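Local coordinates for glycoside hydrolase (Streptococcus pneumoniae serotype 4, PDB 6ORH) that acts as an alpha-fucosidase of glycoside hydrolase family 29 that takes part in breaking down host-derived carbohydrate antigens, at the interface of chains A and B. Sequence-based numbering; all coordinates share one arbitrary frame. Chains: chain A/B, Glycoside hydrolase.

Contact 1: the interface of chains A and B. Residues chain A 392-393, 410, 434-435; chain B 237, 239.
B:Glu237 meets A:Thr434 across the interface, its carboxylate beside the threonine hydroxyl. B:Glu237 has the most surface buried in this patch (71 Å²), followed by A:Thr434 (29 Å²). The hydroxyl OG1 of A:Thr434 donates a hydrogen bond to the carboxylate oxygen OE2 of B:Glu237, 2.7 Å away. OE2 takes it through its syn lone pair, the one on the side of OE1. The two side chains run alongside each other, pointing opposite ways. The carboxylate therefore also lies against the threonine beta carbon, with CD of B:Glu237 3.7 Å from CB of A:Thr434. The rotation of the threonine (chi1 66°) turns OG1 toward the carboxylate. The chain of B:Glu237 is bent at chi2 (-71°), which turns its acid group toward the threonine.

OE2 has a second partner. Water 1 lies 2.7 Å from OE2 of B:Glu237 and 2.6 Å from OE1 of A:Glu435. The extended side chain of A:Glu435 runs out to this water. The two acids are otherwise separate, with OE1 of A:Glu435 4.5 Å from OE2 of B:Glu237. The water may soften the repulsion of like charges.

The methyl of A:Ala393 touches both residues of chain B. Its CB is 3.6 Å from OE2 of B:Glu237 and equally close to ND2 of B:Asn239. That amide nitrogen also gives a weak hydrogen bond to the carbonyl O of A:Gly410, 3.3 Å from ND2 of B:Asn239 and fairly straight (163° at the hydrogen).

The patch sets three strands of chain A, 391-400, 403-410 and 428-436, against the loop residue B:Glu237 and the first turn of helix 238-243, where B:Asn239 lies. It ties the two copies together in the crystal and may hold a dimer of the enzyme.

Contact 2: the interface of chains A and B. Residues chain A 406, 408-411; chain B 213, 216, 239, 242.
B:Arg216 reaches over the backbone of A:Gly408 to the acid of A:Glu406 and the hydroxyl of A:Ser409. From CB the chain runs on to CG, which lies beside OE2 of A:Glu406. It stays extended at chi2 and bends at chi3 (-73°), which brings the guanidinium back to the strand of chain A. CZ packs against the alpha carbon of A:Gly408, at 3.9 Å between CZ and CA. The tip then divides. NH2 forms a salt bridge with A:Glu406, 2.9 Å from NH2 to the carboxylate OE2. No N-H of NH2 is aimed at OE2, and the two planes are 44° apart, so the pairing is mainly one of charge. NH1 turns the other way and lies close to OG of A:Ser409. It also binds water 4, which lies at the guanidinium edge, in plane with it.

Water 4 is a hub. It joins NH1 of B:Arg216 to OG of A:Ser409, 3.0 Å from that hydroxyl, and to the amide oxygen OE1 of B:Gln242. Water 2 is a second hub, 2.7 Å from OD1 of B:Asn239. It also touches OG of A:Ser409 and NE2 of B:Gln242. The amide of B:Gln242 thus uses its two ends on two different waters, which should fix its rotation. Water 3 bridges OE1 of A:Glu406 and the carbonyl O of B:Gly213, 2.8 Å from water 3 to that O.

At the other end, the imidazole of A:His411 stacks on the amide of B:Asn239. The planes are 16° apart, and ND2 lies 3.3 Å above the A:His411 ring plane, over its centre.

The site runs along strand 403-410 from A:Glu406 and ends at the loop residue A:His411, in the F5/8 type C region of chain A. Facing it are helix 238-243 and loop residues from the fucosidase region of chain B.

Contact 1: the interface of chains A and B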
ATOM      1  N   ALA A 392      10.902  11.046  -6.498  1.00 12.83           N
ATOM      2  CA  ALA A 392       9.531  10.668  -6.805  1.00 12.46           C
ATOM      3  C   ALA A 392       9.395   9.201  -7.198  1.00 14.62           C
ATOM      4  O   ALA A 392       8.267   8.683  -7.263  1.00 14.75           O
ATOM      5  CB  ALA A 392       9.006  11.584  -7.905  1.00 13.14           C
ATOM      6  N   ALA A 393      10.520   8.515  -7.514  1.00 13.26           N
ATOM      7  CA  ALA A 393      10.438   7.087  -7.806  1.00 12.75           C
ATOM      8  C   ALA A 393      11.811   6.454  -7.660  1.00 13.40           C
ATOM      9  O   ALA A 393      12.805   7.040  -8.091  1.00 13.32           O
ATOM     10  CB  ALA A 393       9.936   6.829  -9.216  1.00 13.92           C
ATOM     11  N   GLY A 410       9.380   1.951  -4.765  1.00 13.85           N
ATOM     12  CA  GLY A 410       8.574   2.960  -4.097  1.00 14.54           C
ATOM     13  C   GLY A 410       8.485   4.242  -4.906  1.00 13.93           C
ATOM     14  O   GLY A 410       9.043   4.373  -6.009  1.00 14.08           O
ATOM     15  N   THR A 434      14.832   6.815 -10.240  1.00 14.60           N
ATOM     16  CA  THR A 434      14.308   6.837 -11.607  1.00 14.70           C
ATOM     17  C   THR A 434      13.531   8.115 -11.915  1.00 14.55           C
ATOM     18  O   THR A 434      13.331   8.481 -13.082  1.00 15.68           O
ATOM     19  CB  THR A 434      13.513   5.568 -11.941  1.00 16.10           C
ATOM     20  OG1 THR A 434      12.322   5.519 -11.129  1.00 15.71           O
ATOM     21  CG2 THR A 434      14.342   4.314 -11.757  1.00 16.46           C
ATOM     22  N   GLU A 435      13.056   8.794 -10.869  1.00 13.95           N
ATOM     23  CA  GLU A 435      12.382  10.073 -11.068  1.00 14.27           C
ATOM     24  C   GLU A 435      12.641  10.988  -9.870  1.00 13.55           C
ATOM     25  O   GLU A 435      12.614  10.530  -8.731  1.00 13.41           O
ATOM     26  CB  GLU A 435      10.870   9.856 -11.253  1.00 15.57           C
ATOM     27  CG  GLU A 435      10.208  11.130 -11.727  1.00 17.80           C
ATOM     28  CD  GLU A 435       8.706  11.027 -11.875  1.00 20.93           C
ATOM     29  OE1 GLU A 435       8.265  10.091 -12.572  1.00 24.67           O
ATOM     30  OE2 GLU A 435       7.990  11.944 -11.371  1.00 22.76           O
TER
ATOM     31  N   GLU B 237       8.604   3.110 -16.825  1.00 17.37           N
ATOM     32  CA  GLU B 237       8.774   3.273 -15.386  1.00 17.21           C
ATOM     33  C   GLU B 237       7.957   2.215 -14.644  1.00 15.19           C
ATOM     34  O   GLU B 237       6.790   1.965 -14.940  1.00 14.79           O
ATOM     35  CB  GLU B 237       8.240   4.609 -14.874  1.00 17.96           C
ATOM     36  CG  GLU B 237       9.220   5.744 -14.944  1.00 20.31           C
ATOM     37  CD  GLU B 237      10.331   5.583 -13.917  1.00 20.58           C
ATOM     38  OE1 GLU B 237      11.360   4.983 -14.348  1.00 17.32           O
ATOM     39  OE2 GLU B 237      10.160   6.012 -12.692  1.00 17.20           O
ATOM     40  N   ASN B 239       6.553   2.434 -11.735  1.00 14.22           N
ATOM     41  CA  ASN B 239       5.333   2.973 -11.131  1.00 14.30           C
ATOM     42  C   ASN B 239       4.232   3.198 -12.168  1.00 14.01           C
ATOM     43  O   ASN B 239       3.047   3.138 -11.833  1.00 13.96           O
ATOM     44  CB  ASN B 239       5.612   4.272 -10.363  1.00 14.37           C
ATOM     45  CG  ASN B 239       6.390   4.009  -9.090  1.00 15.86           C
ATOM     46  OD1 ASN B 239       6.432   2.876  -8.639  1.00 19.75           O
ATOM     47  ND2 ASN B 239       6.944   5.041  -8.480  1.00 15.47           N
TER
HETATM   48  O   HOH W   1       7.917   7.505 -12.259  1.00 20.02           O

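Contact 2: the interface of chains A and B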
ATOM      1  N   GLU A 406      14.555  -8.269  -8.134  1.00 24.70           N
ATOM      2  CA  GLU A 406      13.966  -7.118  -7.458  1.00 25.34           C
ATOM      3  C   GLU A 406      13.895  -7.376  -5.963  1.00 22.76           C
ATOM      4  O   GLU A 406      13.685  -8.515  -5.503  1.00 24.80           O
ATOM      5  CB  GLU A 406      12.607  -6.743  -8.046  1.00 29.76           C
ATOM      6  CG  GLU A 406      11.679  -7.919  -8.101  1.00 32.37           C
ATOM      7  CD  GLU A 406      10.287  -7.547  -8.559  1.00 27.28           C
ATOM      8  OE1 GLU A 406      10.130  -7.110  -9.748  1.00 29.56           O
ATOM      9  OE2 GLU A 406       9.391  -7.726  -7.750  1.00 28.26           O
ATOM     10  N   GLY A 408      12.454  -4.381  -4.024  1.00 14.94           N
ATOM     11  CA  GLY A 408      11.205  -3.646  -3.854  1.00 14.56           C
ATOM     12  C   GLY A 408      11.275  -2.315  -4.608  1.00 14.62           C
ATOM     13  O   GLY A 408      12.286  -1.980  -5.233  1.00 15.30           O
ATOM     14  N   SER A 409      10.164  -1.564  -4.563  1.00 13.98           N
ATOM     15  CA  SER A 409      10.148  -0.269  -5.223  1.00 13.74           C
ATOM     16  C   SER A 409       9.265   0.673  -4.419  1.00 14.26           C
ATOM     17  O   SER A 409       8.468   0.243  -3.575  1.00 16.03           O
ATOM     18  CB  SER A 409       9.638  -0.352  -6.655  1.00 15.46           C
ATOM     19  OG  SER A 409       8.262  -0.709  -6.685  1.00 16.27           O
ATOM     20  N   GLY A 410       9.380   1.951  -4.765  1.00 13.85           N
ATOM     21  CA  GLY A 410       8.574   2.960  -4.097  1.00 14.54           C
ATOM     22  C   GLY A 410       8.485   4.242  -4.906  1.00 13.93           C
ATOM     23  O   GLY A 410       9.043   4.373  -6.009  1.00 14.08           O
ATOM     24  N   HIS A 411       7.736   5.191  -4.347  1.00 12.58           N
ATOM     25  CA  HIS A 411       7.681   6.526  -4.906  1.00 12.13           C
ATOM     26  C   HIS A 411       8.666   7.438  -4.174  1.00 12.99           C
ATOM     27  O   HIS A 411       9.791   7.655  -4.648  1.00 12.94           O
ATOM     28  CB  HIS A 411       6.239   7.074  -4.805  1.00 11.98           C
ATOM     29  CG  HIS A 411       5.245   6.358  -5.646  1.00 11.50           C
ATOM     30  ND1 HIS A 411       4.705   6.920  -6.789  1.00 13.40           N
ATOM     31  CD2 HIS A 411       4.661   5.155  -5.500  1.00 12.51           C
ATOM     32  CE1 HIS A 411       3.832   6.072  -7.312  1.00 12.31           C
ATOM     33  NE2 HIS A 411       3.792   4.987  -6.548  1.00 13.14           N
TER
ATOM     34  N   GLY B 213       4.835  -4.509 -13.104  1.00 16.25           N
ATOM     35  CA  GLY B 213       6.042  -3.774 -12.751  1.00 17.58           C
ATOM     36  C   GLY B 213       6.723  -4.312 -11.487  1.00 19.02           C
ATOM     37  O   GLY B 213       7.712  -3.754 -11.008  1.00 21.90           O
ATOM     38  N   ARG B 216       5.846  -9.414  -7.227  1.00 18.89           N
ATOM     39  CA  ARG B 216       5.460  -9.609  -5.835  1.00 19.86           C
ATOM     40  C   ARG B 216       3.958  -9.855  -5.736  1.00 20.40           C
ATOM     41  O   ARG B 216       3.423 -10.129  -4.660  1.00 20.73           O
ATOM     42  CB  ARG B 216       5.805  -8.364  -5.010  1.00 22.80           C
ATOM     43  CG  ARG B 216       7.284  -8.144  -4.735  1.00 26.30           C
ATOM     44  CD  ARG B 216       7.351  -6.908  -3.825  1.00 26.94           C
ATOM     45  NE  ARG B 216       7.070  -5.585  -4.432  1.00 26.87           N
ATOM     46  CZ  ARG B 216       7.889  -5.017  -5.319  1.00 29.19           C
ATOM     47  NH1 ARG B 216       7.614  -3.825  -5.828  1.00 25.29           N
ATOM     48  NH2 ARG B 216       8.981  -5.655  -5.724  1.00 29.74           N
ATOM     49  N   ASN B 239       6.553   2.434 -11.735  1.00 14.22           N
ATOM     50  CA  ASN B 239       5.333   2.973 -11.131  1.00 14.30           C
ATOM     51  C   ASN B 239       4.232   3.198 -12.168  1.00 14.01           C
ATOM     52  O   ASN B 239       3.047   3.138 -11.833  1.00 13.96           O
ATOM     53  CB  ASN B 239       5.612   4.272 -10.363  1.00 14.37           C
ATOM     54  CG  ASN B 239       6.390   4.009  -9.090  1.00 15.86           C
ATOM     55  OD1 ASN B 239       6.432   2.876  -8.639  1.00 19.75           O
ATOM     56  ND2 ASN B 239       6.944   5.041  -8.480  1.00 15.47           N
ATOM     57  N   GLN B 242       2.680  -0.096 -12.609  1.00 12.72           N
ATOM     58  CA  GLN B 242       2.036  -0.532 -11.387  1.00 13.52           C
ATOM     59  C   GLN B 242       0.719   0.202 -11.136  1.00 13.06           C
ATOM     60  O   GLN B 242      -0.199  -0.362 -10.544  1.00 12.55           O
ATOM     61  CB  GLN B 242       2.992  -0.233 -10.233  1.00 14.87           C
ATOM     62  CG  GLN B 242       2.465  -0.595  -8.847  1.00 16.91           C
ATOM     63  CD  GLN B 242       3.605  -0.461  -7.869  1.00 16.91           C
ATOM     64  OE1 GLN B 242       4.492  -1.326  -7.790  1.00 18.14           O
ATOM     65  NE2 GLN B 242       3.637   0.652  -7.143  1.00 17.26           N
TER
HETATM   66  O   HOH W   2       6.405   1.555  -6.235  1.00 18.50           O
HETATM   67  O   HOH W   3      10.336  -4.650 -10.605  1.00 24.47           O
HETATM   68  O   HOH W   4       5.827  -2.041  -5.497  1.00 27.21           O

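Contact 1 and contact 2 are neighbours in one interface, with the centres of their C-alpha atoms about 8 Å apart. They share A:Gly410 and B:Asn239, so strand 403-410 of one chain and helix 238-243 of the other belong to both. The interface is two-fold symmetric, and each contact recurs with the chains exchanged. In each, the F5/8 type C region of one copy meets the fucosidase region of the other. Strand 403-410 begins with the glycan-contacting residues A:Val403, A:Trp404 and A:Gln405. The pairing may bring this strand toward the partner's fucosidase pocket, which the contacts alone do not prove.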